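Local coordinates for Iron(III) ABC transporter, periplasmic iron-compound-binding protein (Vibrio cholerae, PDB 5GGY) that probably binds ferric siderophores such as the Desferal complex in the periplasm and hands them to an ABC transporter for iron uptake, at residues N23-E28 with L82-Q87; Q48-P53 with P254-G259; P78-A83 with P99-P104. All coordinates share one frame; numbering follows the deposited sequence.

Interaction 1 of 3, residues N23-E28 with L82-Q87; sequences NWDLLE and LAAGPQ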
ATOM      1  N   ASN A  23      20.150 -11.821  -6.142  1.00 15.63           N
ATOM      2  CA  ASN A  23      19.824 -11.784  -4.722  1.00 19.67           C
ATOM      3  C   ASN A  23      18.451 -12.383  -4.442  1.00 23.46           C
ATOM      4  O   ASN A  23      17.602 -12.452  -5.330  1.00 18.30           O
ATOM      5  CB  ASN A  23      19.897 -10.352  -4.195  1.00 20.71           C
ATOM      6  CG  ASN A  23      20.740 -10.238  -2.942  1.00 28.54           C
ATOM      7  OD1 ASN A  23      21.670 -11.018  -2.734  1.00 25.98           O
ATOM      8  ND2 ASN A  23      20.419  -9.265  -2.099  1.00 33.28           N
ATOM      9  N   TRP A  24      18.242 -12.817  -3.203  1.00 26.75           N
ATOM     10  CA  TRP A  24      17.014 -13.510  -2.829  1.00 25.20           C
ATOM     11  C   TRP A  24      15.796 -12.592  -2.790  1.00 26.38           C
ATOM     12  O   TRP A  24      14.687 -13.019  -3.117  1.00 17.97           O
ATOM     13  CB  TRP A  24      17.190 -14.195  -1.475  1.00 20.56           C
ATOM     14  CG  TRP A  24      17.986 -15.456  -1.563  1.00 19.91           C
ATOM     15  CD1 TRP A  24      18.413 -16.076  -2.705  1.00 16.82           C
ATOM     16  CD2 TRP A  24      18.454 -16.258  -0.472  1.00 19.85           C
ATOM     17  NE1 TRP A  24      19.117 -17.214  -2.390  1.00 17.61           N
ATOM     18  CE2 TRP A  24      19.157 -17.348  -1.025  1.00 26.17           C
ATOM     19  CE3 TRP A  24      18.349 -16.162   0.918  1.00 21.00           C
ATOM     20  CZ2 TRP A  24      19.749 -18.333  -0.238  1.00 29.17           C
ATOM     21  CZ3 TRP A  24      18.936 -17.141   1.697  1.00 26.69           C
ATOM     22  CH2 TRP A  24      19.628 -18.212   1.117  1.00 24.69           C
ATOM     23  N   ASP A  25      15.997 -11.340  -2.388  1.00 14.23           N
ATOM     24  CA  ASP A  25      14.895 -10.385  -2.337  1.00 18.50           C
ATOM     25  C   ASP A  25      14.391 -10.108  -3.749  1.00 23.42           C
ATOM     26  O   ASP A  25      13.189 -10.116  -4.001  1.00 19.87           O
ATOM     27  CB  ASP A  25      15.324  -9.088  -1.639  1.00 18.95           C
ATOM     28  CG  ASP A  25      16.490  -8.405  -2.327  1.00 25.63           C
ATOM     29  OD1 ASP A  25      17.233  -9.086  -3.063  1.00 25.26           O
ATOM     30  OD2 ASP A  25      16.663  -7.183  -2.130  1.00 18.02           O
ATOM     31  N   LEU A  26      15.328  -9.891  -4.668  1.00 30.46           N
ATOM     32  CA  LEU A  26      15.009  -9.677  -6.074  1.00 25.56           C
ATOM     33  C   LEU A  26      14.429 -10.933  -6.705  1.00 20.54           C
ATOM     34  O   LEU A  26      13.562 -10.855  -7.576  1.00 22.57           O
ATOM     35  CB  LEU A  26      16.254  -9.241  -6.845  1.00 24.07           C
ATOM     36  CG  LEU A  26      16.813  -7.863  -6.496  1.00 30.67           C
ATOM     37  CD1 LEU A  26      18.063  -7.559  -7.313  1.00 18.75           C
ATOM     38  CD2 LEU A  26      15.749  -6.788  -6.701  1.00 27.69           C
ATOM     39  N   LEU A  27      14.921 -12.089  -6.272  1.00 18.04           N
ATOM     40  CA  LEU A  27      14.396 -13.365  -6.741  1.00 19.10           C
ATOM     41  C   LEU A  27      12.928 -13.490  -6.371  1.00 20.14           C
ATOM     42  O   LEU A  27      12.117 -13.949  -7.172  1.00 18.55           O
ATOM     43  CB  LEU A  27      15.192 -14.532  -6.154  1.00 13.89           C
ATOM     44  CG  LEU A  27      14.706 -15.936  -6.523  1.00 14.57           C
ATOM     45  CD1 LEU A  27      14.569 -16.101  -8.031  1.00 14.86           C
ATOM     46  CD2 LEU A  27      15.642 -16.993  -5.956  1.00 15.05           C
ATOM     47  N   GLU A  28      12.596 -13.079  -5.152  1.00 25.12           N
ATOM     48  CA  GLU A  28      11.212 -13.072  -4.692  1.00 20.74           C
ATOM     49  C   GLU A  28      10.360 -12.118  -5.526  1.00 18.63           C
ATOM     50  O   GLU A  28       9.262 -12.473  -5.959  1.00 22.15           O
ATOM     51  CB  GLU A  28      11.137 -12.680  -3.214  1.00 27.16           C
ATOM     52  CG  GLU A  28       9.736 -12.299  -2.749  1.00 24.67           C
ATOM     53  CD  GLU A  28       9.741 -11.585  -1.414  1.00 30.40           C
ATOM     54  OE1 GLU A  28       8.829 -10.766  -1.174  1.00 41.29           O
ATOM     55  OE2 GLU A  28      10.655 -11.848  -0.603  1.00 22.32           O
ATOM     56  N   LEU A  82      19.713  -8.463 -12.573  1.00 22.77           N
ATOM     57  CA  LEU A  82      19.218  -7.709 -11.429  1.00 22.46           C
ATOM     58  C   LEU A  82      20.146  -7.882 -10.231  1.00 21.12           C
ATOM     59  O   LEU A  82      20.373  -8.998  -9.764  1.00 21.10           O
ATOM     60  CB  LEU A  82      17.792  -8.140 -11.072  1.00 11.32           C
ATOM     61  CG  LEU A  82      16.782  -8.173 -12.227  1.00 15.30           C
ATOM     62  CD1 LEU A  82      15.373  -8.368 -11.696  1.00 11.63           C
ATOM     63  CD2 LEU A  82      16.865  -6.923 -13.091  1.00 11.95           C
ATOM     64  N   ALA A  83      20.691  -6.770  -9.748  1.00 25.89           N
ATOM     65  CA  ALA A  83      21.649  -6.803  -8.649  1.00 27.93           C
ATOM     66  C   ALA A  83      21.200  -5.945  -7.467  1.00 21.93           C
ATOM     67  O   ALA A  83      20.470  -4.971  -7.633  1.00 24.57           O
ATOM     68  CB  ALA A  83      23.016  -6.350  -9.137  1.00 14.66           C
ATOM     69  N   ALA A  84      21.644  -6.319  -6.272  1.00 21.68           N
ATOM     70  CA  ALA A  84      21.310  -5.574  -5.063  1.00 22.11           C
ATOM     71  C   ALA A  84      22.566  -5.072  -4.365  1.00 24.91           C
ATOM     72  O   ALA A  84      23.656  -5.091  -4.940  1.00 30.87           O
ATOM     73  CB  ALA A  84      20.487  -6.435  -4.113  1.00 19.93           C
ATOM     74  N   GLY A  85      22.395  -4.623  -3.123  1.00 17.67           N
ATOM     75  CA  GLY A  85      23.489  -4.127  -2.304  1.00 22.43           C
ATOM     76  C   GLY A  85      24.749  -4.977  -2.232  1.00 23.81           C
ATOM     77  O   GLY A  85      25.845  -4.461  -2.449  1.00 23.96           O
ATOM     78  N   PRO A  86      24.611  -6.276  -1.915  1.00 26.56           N
ATOM     79  CA  PRO A  86      25.794  -7.142  -1.812  1.00 22.79           C
ATOM     80  C   PRO A  86      26.552  -7.349  -3.125  1.00 17.28           C
ATOM     81  O   PRO A  86      27.662  -7.880  -3.096  1.00 27.97           O
ATOM     82  CB  PRO A  86      25.209  -8.475  -1.327  1.00 17.07           C
ATOM     83  CG  PRO A  86      23.942  -8.113  -0.659  1.00 31.72           C
ATOM     84  CD  PRO A  86      23.395  -6.963  -1.444  1.00 28.36           C
ATOM     85  N   GLN A  87      25.969  -6.948  -4.252  1.00 20.28           N
ATOM     86  CA  GLN A  87      26.612  -7.147  -5.548  1.00 25.56           C
ATOM     87  C   GLN A  87      27.183  -5.854  -6.126  1.00 25.34           C
ATOM     88  O   GLN A  87      27.616  -5.822  -7.280  1.00 23.44           O
ATOM     89  CB  GLN A  87      25.624  -7.756  -6.549  1.00 16.74           C
ATOM     90  CG  GLN A  87      25.177  -9.169  -6.221  1.00 17.63           C
ATOM     91  CD  GLN A  87      24.033  -9.209  -5.228  1.00 20.53           C
ATOM     92  OE1 GLN A  87      23.099  -8.411  -5.306  1.00 24.92           O
ATOM     93  NE2 GLN A  87      24.104 -10.138  -4.280  1.00 16.51           N
TER
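Asn-23 meets Ala-84, Pro-86 and Gln-87 where the start of helix 24-32 faces the turn after strand 80-83, in the alpha/beta N-terminal lobe of a periplasmic binding protein fold. Both segments lie at the C-terminal ends of neighbouring parallel strands, 19-21 and 80-83. From the Asn-23 backbone, CB points across to the Ala-84 methyl, with CB 4.0 Å from Ala-84 CB. One bond further, Asn-23 CG lies 3.6 Å from Gln-87 NE2. At the tip, OD1 of Asn-23 accepts from NE2 of Gln-87 at 3.0 Å, the donor standing above the carbonyl plane, with the two amide planes 65° apart. ND2 of Asn-23 rests against Ala-84 CB at 3.5 Å and gives a weak bond to Asp-25 OD1. Although Asn-23 holds the N-cap position, its side chain makes no capping bond. The Gln-87 amide is fixed from both ends: NE2 also bonds Arg-65 O, and OE1 receives Ala-84 N at 2.7 Å in the carbonyl plane. One helical turn on, packing takes over: Leu-26, its CG anti to the carbonyl carbon (chi1 -67°), sets CD1 3.8 Å from Leu-82 CB, and Leu-26 CD1 also lies 3.5 Å from Ala-83 C.

Interaction 2 of 3, residues Q48-P53 with P254-G259; sequences QWVVQP and PVWSYG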
ATOM      1  N   GLN A  48      15.390 -23.390   2.357  1.00 26.13           N
ATOM      2  CA  GLN A  48      15.396 -23.444   3.815  1.00 25.29           C
ATOM      3  C   GLN A  48      15.169 -22.077   4.459  1.00 27.16           C
ATOM      4  O   GLN A  48      14.522 -21.977   5.499  1.00 26.59           O
ATOM      5  CB  GLN A  48      16.716 -24.035   4.313  1.00 23.54           C
ATOM      6  CG  GLN A  48      17.056 -25.382   3.701  1.00 27.73           C
ATOM      7  CD  GLN A  48      16.025 -26.447   4.018  1.00 35.46           C
ATOM      8  OE1 GLN A  48      15.468 -26.486   5.116  1.00 41.92           O
ATOM      9  NE2 GLN A  48      15.762 -27.318   3.051  1.00 33.56           N
ATOM     10  N   TRP A  49      15.698 -21.028   3.837  1.00 23.90           N
ATOM     11  CA  TRP A  49      15.693 -19.703   4.449  1.00 27.40           C
ATOM     12  C   TRP A  49      14.554 -18.799   3.968  1.00 26.63           C
ATOM     13  O   TRP A  49      14.086 -17.941   4.720  1.00 20.19           O
ATOM     14  CB  TRP A  49      17.041 -19.014   4.208  1.00 24.90           C
ATOM     15  CG  TRP A  49      18.179 -19.652   4.952  1.00 33.70           C
ATOM     16  CD1 TRP A  49      19.023 -20.623   4.493  1.00 38.18           C
ATOM     17  CD2 TRP A  49      18.590 -19.366   6.295  1.00 34.75           C
ATOM     18  NE1 TRP A  49      19.936 -20.955   5.466  1.00 37.26           N
ATOM     19  CE2 TRP A  49      19.690 -20.198   6.582  1.00 33.94           C
ATOM     20  CE3 TRP A  49      18.136 -18.485   7.281  1.00 33.31           C
ATOM     21  CZ2 TRP A  49      20.342 -20.176   7.814  1.00 35.65           C
ATOM     22  CZ3 TRP A  49      18.784 -18.463   8.502  1.00 33.02           C
ATOM     23  CH2 TRP A  49      19.875 -19.303   8.758  1.00 40.34           C
ATOM     24  N   VAL A  50      14.109 -18.987   2.729  1.00 18.04           N
ATOM     25  CA  VAL A  50      13.070 -18.129   2.157  1.00 28.78           C
ATOM     26  C   VAL A  50      11.753 -18.870   1.935  1.00 34.59           C
ATOM     27  O   VAL A  50      10.673 -18.319   2.161  1.00 38.73           O
ATOM     28  CB  VAL A  50      13.518 -17.521   0.818  1.00 24.38           C
ATOM     29  CG1 VAL A  50      12.488 -16.517   0.318  1.00 15.99           C
ATOM     30  CG2 VAL A  50      14.874 -16.858   0.969  1.00 16.85           C
ATOM     31  N   VAL A  51      11.862 -20.114   1.476  1.00 32.26           N
ATOM     32  CA  VAL A  51      10.719 -21.002   1.258  1.00 22.72           C
ATOM     33  C   VAL A  51       9.748 -20.489   0.191  1.00 23.09           C
ATOM     34  O   VAL A  51       9.571 -21.125  -0.849  1.00 22.34           O
ATOM     35  CB  VAL A  51       9.940 -21.244   2.568  1.00 23.40           C
ATOM     36  CG1 VAL A  51       8.847 -22.270   2.346  1.00 20.23           C
ATOM     37  CG2 VAL A  51      10.881 -21.700   3.673  1.00 19.78           C
ATOM     38  N   GLN A  52       9.114 -19.349   0.453  1.00 28.61           N
ATOM     39  CA  GLN A  52       8.141 -18.782  -0.478  1.00 30.76           C
ATOM     40  C   GLN A  52       8.575 -17.404  -0.979  1.00 24.21           C
ATOM     41  O   GLN A  52       9.120 -16.603  -0.216  1.00 22.61           O
ATOM     42  CB  GLN A  52       6.753 -18.698   0.174  1.00 20.41           C
ATOM     43  CG  GLN A  52       6.668 -17.812   1.411  1.00 28.40           C
ATOM     44  CD  GLN A  52       7.200 -18.483   2.666  1.00 34.23           C
ATOM     45  OE1 GLN A  52       6.845 -19.620   2.973  1.00 40.44           O
ATOM     46  NE2 GLN A  52       8.062 -17.780   3.394  1.00 24.32           N
ATOM     47  N   PRO A  53       8.338 -17.121  -2.272  1.00 16.59           N
ATOM     48  CA  PRO A  53       7.687 -17.993  -3.259  1.00 17.33           C
ATOM     49  C   PRO A  53       8.591 -19.124  -3.747  1.00 30.25           C
ATOM     50  O   PRO A  53       9.815 -18.984  -3.729  1.00 38.67           O
ATOM     51  CB  PRO A  53       7.357 -17.032  -4.402  1.00 16.99           C
ATOM     52  CG  PRO A  53       8.417 -16.006  -4.323  1.00 16.05           C
ATOM     53  CD  PRO A  53       8.699 -15.817  -2.856  1.00 18.81           C
ATOM     54  N   PRO A 254      10.036 -20.305   8.810  1.00 22.72           N
ATOM     55  CA  PRO A 254      10.980 -19.617   7.917  1.00 26.46           C
ATOM     56  C   PRO A 254      10.359 -18.576   6.985  1.00 33.75           C
ATOM     57  O   PRO A 254       9.650 -18.918   6.041  1.00 35.14           O
ATOM     58  CB  PRO A 254      11.581 -20.768   7.106  1.00 22.24           C
ATOM     59  CG  PRO A 254      11.535 -21.926   8.032  1.00 19.00           C
ATOM     60  CD  PRO A 254      10.270 -21.761   8.830  1.00 19.26           C
ATOM     61  N   VAL A 255      10.623 -17.306   7.277  1.00 32.56           N
ATOM     62  CA  VAL A 255      10.276 -16.206   6.386  1.00 28.63           C
ATOM     63  C   VAL A 255      11.458 -15.252   6.295  1.00 33.06           C
ATOM     64  O   VAL A 255      11.937 -14.752   7.310  1.00 43.95           O
ATOM     65  CB  VAL A 255       9.033 -15.429   6.858  1.00 23.94           C
ATOM     66  CG1 VAL A 255       8.771 -14.266   5.925  1.00 28.79           C
ATOM     67  CG2 VAL A 255       7.816 -16.341   6.920  1.00 19.52           C
ATOM     68  N   TRP A 256      11.925 -15.009   5.077  1.00 23.29           N
ATOM     69  CA  TRP A 256      13.110 -14.191   4.859  1.00 17.58           C
ATOM     70  C   TRP A 256      12.882 -12.750   5.307  1.00 18.72           C
ATOM     71  O   TRP A 256      12.003 -12.053   4.791  1.00 27.28           O
ATOM     72  CB  TRP A 256      13.520 -14.242   3.386  1.00 22.52           C
ATOM     73  CG  TRP A 256      14.902 -13.722   3.093  1.00 25.96           C
ATOM     74  CD1 TRP A 256      15.241 -12.796   2.151  1.00 22.93           C
ATOM     75  CD2 TRP A 256      16.127 -14.107   3.734  1.00 22.45           C
ATOM     76  NE1 TRP A 256      16.598 -12.577   2.165  1.00 19.38           N
ATOM     77  CE2 TRP A 256      17.165 -13.368   3.129  1.00 28.04           C
ATOM     78  CE3 TRP A 256      16.447 -15.000   4.762  1.00 18.73           C
ATOM     79  CZ2 TRP A 256      18.499 -13.498   3.517  1.00 30.44           C
ATOM     80  CZ3 TRP A 256      17.770 -15.126   5.146  1.00 26.90           C
ATOM     81  CH2 TRP A 256      18.779 -14.379   4.526  1.00 26.60           C
ATOM     82  N   SER A 257      13.680 -12.313   6.275  1.00  9.72           N
ATOM     83  CA  SER A 257      13.537 -10.982   6.849  1.00 25.64           C
ATOM     84  C   SER A 257      14.303  -9.937   6.048  1.00 23.36           C
ATOM     85  O   SER A 257      14.409  -8.782   6.457  1.00 23.75           O
ATOM     86  CB  SER A 257      14.014 -10.976   8.301  1.00 17.13           C
ATOM     87  OG  SER A 257      13.410 -12.021   9.046  1.00 20.41           O
ATOM     88  N   TYR A 258      14.839 -10.355   4.907  1.00 24.79           N
ATOM     89  CA  TYR A 258      15.544  -9.448   4.011  1.00 23.13           C
ATOM     90  C   TYR A 258      15.062  -9.641   2.576  1.00 26.84           C
ATOM     91  O   TYR A 258      15.865  -9.752   1.650  1.00 27.47           O
ATOM     92  CB  TYR A 258      17.054  -9.669   4.102  1.00 16.82           C
ATOM     93  CG  TYR A 258      17.542  -9.915   5.514  1.00 23.81           C
ATOM     94  CD1 TYR A 258      17.740 -11.207   5.986  1.00 23.55           C
ATOM     95  CD2 TYR A 258      17.792  -8.857   6.379  1.00 26.61           C
ATOM     96  CE1 TYR A 258      18.180 -11.439   7.270  1.00 28.99           C
ATOM     97  CE2 TYR A 258      18.234  -9.079   7.670  1.00 26.53           C
ATOM     98  CZ  TYR A 258      18.426 -10.373   8.110  1.00 28.88           C
ATOM     99  OH  TYR A 258      18.864 -10.612   9.394  1.00 32.55           O
ATOM    100  N   GLY A 259      13.745  -9.680   2.401  1.00 20.35           N
ATOM    101  CA  GLY A 259      13.160  -9.978   1.107  1.00 22.56           C
ATOM    102  C   GLY A 259      12.470  -8.803   0.439  1.00 14.92           C
ATOM    103  O   GLY A 259      12.807  -7.644   0.686  1.00 14.48           O
TER
HETATM  104  O   HOH W   1      10.063 -15.966   2.907  1.00 19.28           O
HETATM  105  O   HOH W   2       7.533 -20.687   5.846  1.00 19.07           O
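Val-50 and Trp-256 form the centre of the tightly packed part of this contact, which bridges the two lobes of the periplasmic binding protein fold: 48-53 ends helix 43-49 of the N-terminal lobe, and 254-259 is the loop between strand 249-252 and helix 262-276. Val-50 CG2 lies over the indole, 4.2 Å from the centroid of the five-membered ring of Trp-256 and 27° off its normal, a CH-pi contact. Val-50 holds CG2 anti to its own carbonyl carbon, the branch that meets the ring, while Tyr-258 CD1 sits over the opposite face of the indole, toward its rim. At the far side of the same indole, Trp-256 CZ3 comes within 4.0 Å of Trp-49 CE3, the two side chains meeting at a slant. Trp-24 adds an edge-to-face ring contact to Trp-256, tying the aromatic group to helix 24-32. Val-51, with positive phi just after the helix, extends the packed part by setting CG2 at 3.6 Å from Pro-254 CB.

The Gln-52 side is polar and bridged by water. Here chi1 of 61° puts CG between the backbone N and the carbonyl carbon, and a bend at chi2 swings the amide toward the other loop. Gln-52 NE2 donates to Pro-254 O at 3.3 Å, nearly straight (171°), in both the amide and carbonyl planes and on a lone pair. The same NE2 gives to a water at 2.7 Å, and this water O also accepts from Trp-256 N at 3.0 Å. A second water donates to Pro-254 O at 2.8 Å and to Gln-52 OE1 at 3.1 Å, so Pro-254 O is held by NE2 and water together.

Interaction 3 of 3, residues P78-A83 with P99-P104; sequences PDVILA and PVVYLP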
ATOM      1  N   PRO A  78      21.558 -13.705 -20.621  1.00 27.81           N
ATOM      2  CA  PRO A  78      20.398 -12.934 -20.167  1.00 29.62           C
ATOM      3  C   PRO A  78      20.221 -11.648 -20.962  1.00 28.72           C
ATOM      4  O   PRO A  78      21.086 -11.288 -21.761  1.00 34.16           O
ATOM      5  CB  PRO A  78      20.739 -12.627 -18.710  1.00 20.21           C
ATOM      6  CG  PRO A  78      22.227 -12.518 -18.710  1.00 21.80           C
ATOM      7  CD  PRO A  78      22.717 -13.531 -19.724  1.00 28.95           C
ATOM      8  N   ASP A  79      19.100 -10.972 -20.741  1.00 29.04           N
ATOM      9  CA  ASP A  79      18.855  -9.670 -21.338  1.00 27.91           C
ATOM     10  C   ASP A  79      19.093  -8.584 -20.293  1.00 23.64           C
ATOM     11  O   ASP A  79      19.558  -7.489 -20.609  1.00 30.04           O
ATOM     12  CB  ASP A  79      17.428  -9.589 -21.889  1.00 26.68           C
ATOM     13  CG  ASP A  79      17.136 -10.663 -22.920  1.00 25.33           C
ATOM     14  OD1 ASP A  79      17.953 -10.834 -23.846  1.00 25.76           O
ATOM     15  OD2 ASP A  79      16.093 -11.339 -22.800  1.00 22.50           O
ATOM     16  N   VAL A  80      18.764  -8.905 -19.045  1.00 24.40           N
ATOM     17  CA  VAL A  80      19.006  -8.019 -17.915  1.00 25.98           C
ATOM     18  C   VAL A  80      19.523  -8.808 -16.723  1.00 28.21           C
ATOM     19  O   VAL A  80      19.161  -9.967 -16.523  1.00 21.05           O
ATOM     20  CB  VAL A  80      17.733  -7.252 -17.482  1.00 29.12           C
ATOM     21  CG1 VAL A  80      17.541  -5.998 -18.327  1.00 36.89           C
ATOM     22  CG2 VAL A  80      16.510  -8.161 -17.536  1.00 22.18           C
ATOM     23  N   ILE A  81      20.385  -8.171 -15.942  1.00 25.13           N
ATOM     24  CA  ILE A  81      20.866  -8.743 -14.694  1.00 22.21           C
ATOM     25  C   ILE A  81      20.416  -7.868 -13.531  1.00 29.42           C
ATOM     26  O   ILE A  81      20.690  -6.669 -13.506  1.00 38.23           O
ATOM     27  CB  ILE A  81      22.402  -8.879 -14.677  1.00 19.19           C
ATOM     28  CG1 ILE A  81      22.873  -9.799 -15.808  1.00 20.99           C
ATOM     29  CG2 ILE A  81      22.870  -9.404 -13.326  1.00 15.80           C
ATOM     30  CD1 ILE A  81      24.381  -9.913 -15.919  1.00 19.47           C
ATOM     31  N   LEU A  82      19.713  -8.463 -12.573  1.00 22.77           N
ATOM     32  CA  LEU A  82      19.218  -7.709 -11.429  1.00 22.46           C
ATOM     33  C   LEU A  82      20.146  -7.882 -10.231  1.00 21.12           C
ATOM     34  O   LEU A  82      20.373  -8.998  -9.764  1.00 21.10           O
ATOM     35  CB  LEU A  82      17.792  -8.140 -11.072  1.00 11.32           C
ATOM     36  CG  LEU A  82      16.782  -8.173 -12.227  1.00 15.30           C
ATOM     37  CD1 LEU A  82      15.373  -8.368 -11.696  1.00 11.63           C
ATOM     38  CD2 LEU A  82      16.865  -6.923 -13.091  1.00 11.95           C
ATOM     39  N   ALA A  83      20.691  -6.770  -9.748  1.00 25.89           N
ATOM     40  CA  ALA A  83      21.649  -6.803  -8.649  1.00 27.93           C
ATOM     41  C   ALA A  83      21.200  -5.945  -7.467  1.00 21.93           C
ATOM     42  O   ALA A  83      20.470  -4.971  -7.633  1.00 24.57           O
ATOM     43  CB  ALA A  83      23.016  -6.350  -9.137  1.00 14.66           C
ATOM     44  N   PRO A  99      22.962  -5.657 -19.606  1.00 26.52           N
ATOM     45  CA  PRO A  99      22.515  -4.483 -18.846  1.00 24.28           C
ATOM     46  C   PRO A  99      22.116  -4.837 -17.416  1.00 23.17           C
ATOM     47  O   PRO A  99      21.469  -5.859 -17.195  1.00 17.16           O
ATOM     48  CB  PRO A  99      21.309  -3.994 -19.648  1.00 25.31           C
ATOM     49  CG  PRO A  99      21.639  -4.376 -21.046  1.00 24.99           C
ATOM     50  CD  PRO A  99      22.349  -5.701 -20.946  1.00 21.01           C
ATOM     51  N   VAL A 100      22.513  -4.004 -16.460  1.00 21.05           N
ATOM     52  CA  VAL A 100      22.279  -4.293 -15.050  1.00 24.60           C
ATOM     53  C   VAL A 100      21.299  -3.320 -14.404  1.00 18.67           C
ATOM     54  O   VAL A 100      21.474  -2.102 -14.481  1.00 16.05           O
ATOM     55  CB  VAL A 100      23.597  -4.261 -14.245  1.00 23.45           C
ATOM     56  CG1 VAL A 100      23.326  -4.530 -12.771  1.00 15.28           C
ATOM     57  CG2 VAL A 100      24.583  -5.272 -14.799  1.00 16.03           C
ATOM     58  N   VAL A 101      20.271  -3.867 -13.765  1.00 17.80           N
ATOM     59  CA  VAL A 101      19.344  -3.062 -12.985  1.00 25.27           C
ATOM     60  C   VAL A 101      19.694  -3.189 -11.505  1.00 22.22           C
ATOM     61  O   VAL A 101      19.537  -4.253 -10.909  1.00 20.77           O
ATOM     62  CB  VAL A 101      17.886  -3.484 -13.223  1.00 22.06           C
ATOM     63  CG1 VAL A 101      16.940  -2.525 -12.523  1.00 14.67           C
ATOM     64  CG2 VAL A 101      17.589  -3.539 -14.715  1.00 15.07           C
ATOM     65  N   TYR A 102      20.178  -2.097 -10.924  1.00 21.21           N
ATOM     66  CA  TYR A 102      20.677  -2.107  -9.556  1.00 20.49           C
ATOM     67  C   TYR A 102      19.668  -1.505  -8.584  1.00 24.78           C
ATOM     68  O   TYR A 102      19.477  -0.290  -8.543  1.00 29.74           O
ATOM     69  CB  TYR A 102      22.010  -1.356  -9.487  1.00 16.95           C
ATOM     70  CG  TYR A 102      22.585  -1.181  -8.097  1.00 17.14           C
ATOM     71  CD1 TYR A 102      22.753   0.087  -7.554  1.00 21.81           C
ATOM     72  CD2 TYR A 102      22.969  -2.276  -7.333  1.00 32.28           C
ATOM     73  CE1 TYR A 102      23.283   0.258  -6.289  1.00 28.65           C
ATOM     74  CE2 TYR A 102      23.497  -2.114  -6.070  1.00 30.44           C
ATOM     75  CZ  TYR A 102      23.653  -0.847  -5.552  1.00 29.81           C
ATOM     76  OH  TYR A 102      24.179  -0.688  -4.292  1.00 33.16           O
ATOM     77  N   LEU A 103      19.023  -2.370  -7.806  1.00 18.45           N
ATOM     78  CA  LEU A 103      18.028  -1.938  -6.830  1.00 23.44           C
ATOM     79  C   LEU A 103      18.452  -2.312  -5.415  1.00 19.97           C
ATOM     80  O   LEU A 103      18.092  -3.378  -4.915  1.00 24.91           O
ATOM     81  CB  LEU A 103      16.658  -2.553  -7.132  1.00 21.07           C
ATOM     82  CG  LEU A 103      16.202  -2.629  -8.590  1.00 16.58           C
ATOM     83  CD1 LEU A 103      16.534  -3.992  -9.189  1.00 17.01           C
ATOM     84  CD2 LEU A 103      14.716  -2.332  -8.710  1.00 15.26           C
ATOM     85  N   PRO A 104      19.219  -1.429  -4.759  1.00 19.30           N
ATOM     86  CA  PRO A 104      19.730  -1.697  -3.412  1.00 22.89           C
ATOM     87  C   PRO A 104      18.693  -1.462  -2.315  1.00 25.50           C
ATOM     88  O   PRO A 104      17.755  -0.685  -2.493  1.00 15.06           O
ATOM     89  CB  PRO A 104      20.890  -0.707  -3.283  1.00 15.47           C
ATOM     90  CG  PRO A 104      20.469   0.447  -4.120  1.00 15.81           C
ATOM     91  CD  PRO A 104      19.720  -0.148  -5.291  1.00 15.17           C
TER
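Leu-82 and Val-101 lie side by side and point the same way on one face of a parallel sheet, where a beta-alpha-beta crossover runs from strand 80-83 through helix 91-95 to strand 100-102. Leu-82 CD2 reaches Val-101 CB at 3.6 Å, and Leu-123 of helix 112-126 packs on Leu-82 from that face.

Ile-81, Ala-83, Val-100 and Tyr-102 share the other face. Val-100 sets CG1 anti to its backbone N (chi1 179°), which brings this branch forward to 4.1 Å from Ala-83 CB, while its CG2 stays 4.2 Å from Ile-81 CB. Leu-91 of the crossover helix touches Ala-83, Val-100 and Tyr-102, so the helix packs on that part of the face, whereas Ile-81 touches Leu-22. The Tyr-102 ring comes obliquely to Ala-83, with CD2 at 3.7 Å from Ala-83 O, and Pro-104 CD lies over one of its faces.

The backbone explains these pairings. The short strand segments run 23° apart with axes 4.7 Å at closest approach, and Ile-81 and Ala-83 each bond to two residues of 99-104, the pattern of parallel pairing. Ile-81 N donates to Pro-99 O at 2.8 Å and Val-101 N returns to Ile-81 O. Val-101 O then takes Ala-83 N. The last link passes the strand end: Leu-103 N donates to Ala-83 O at 3.0 Å.

Overall arrangement
Interactions 1 and 3 hold the same element, strand 80-83, from two directions and share Leu-82 and Ala-83: interaction 3 pairs it with strand 100-102 through backbone bonds, and interaction 1 joins its outgoing turn to helix 24-32 through side-chain amides and a leucine pair. They meet where Leu-26 CD2 lies 3.8 Å from Leu-103 CD1. Interaction 1 is the buried contact; interaction 3 is partly buried, with an exposed Pro-99. Interaction 2 is also partly buried but sits nearest the chain centre, between the lobes, and relies on aromatic packing and bridging waters. Trp-24 CE3, 3.5 Å from Val-50 CG2, connects interactions 1 and 2, whereas interactions 2 and 3 do not touch.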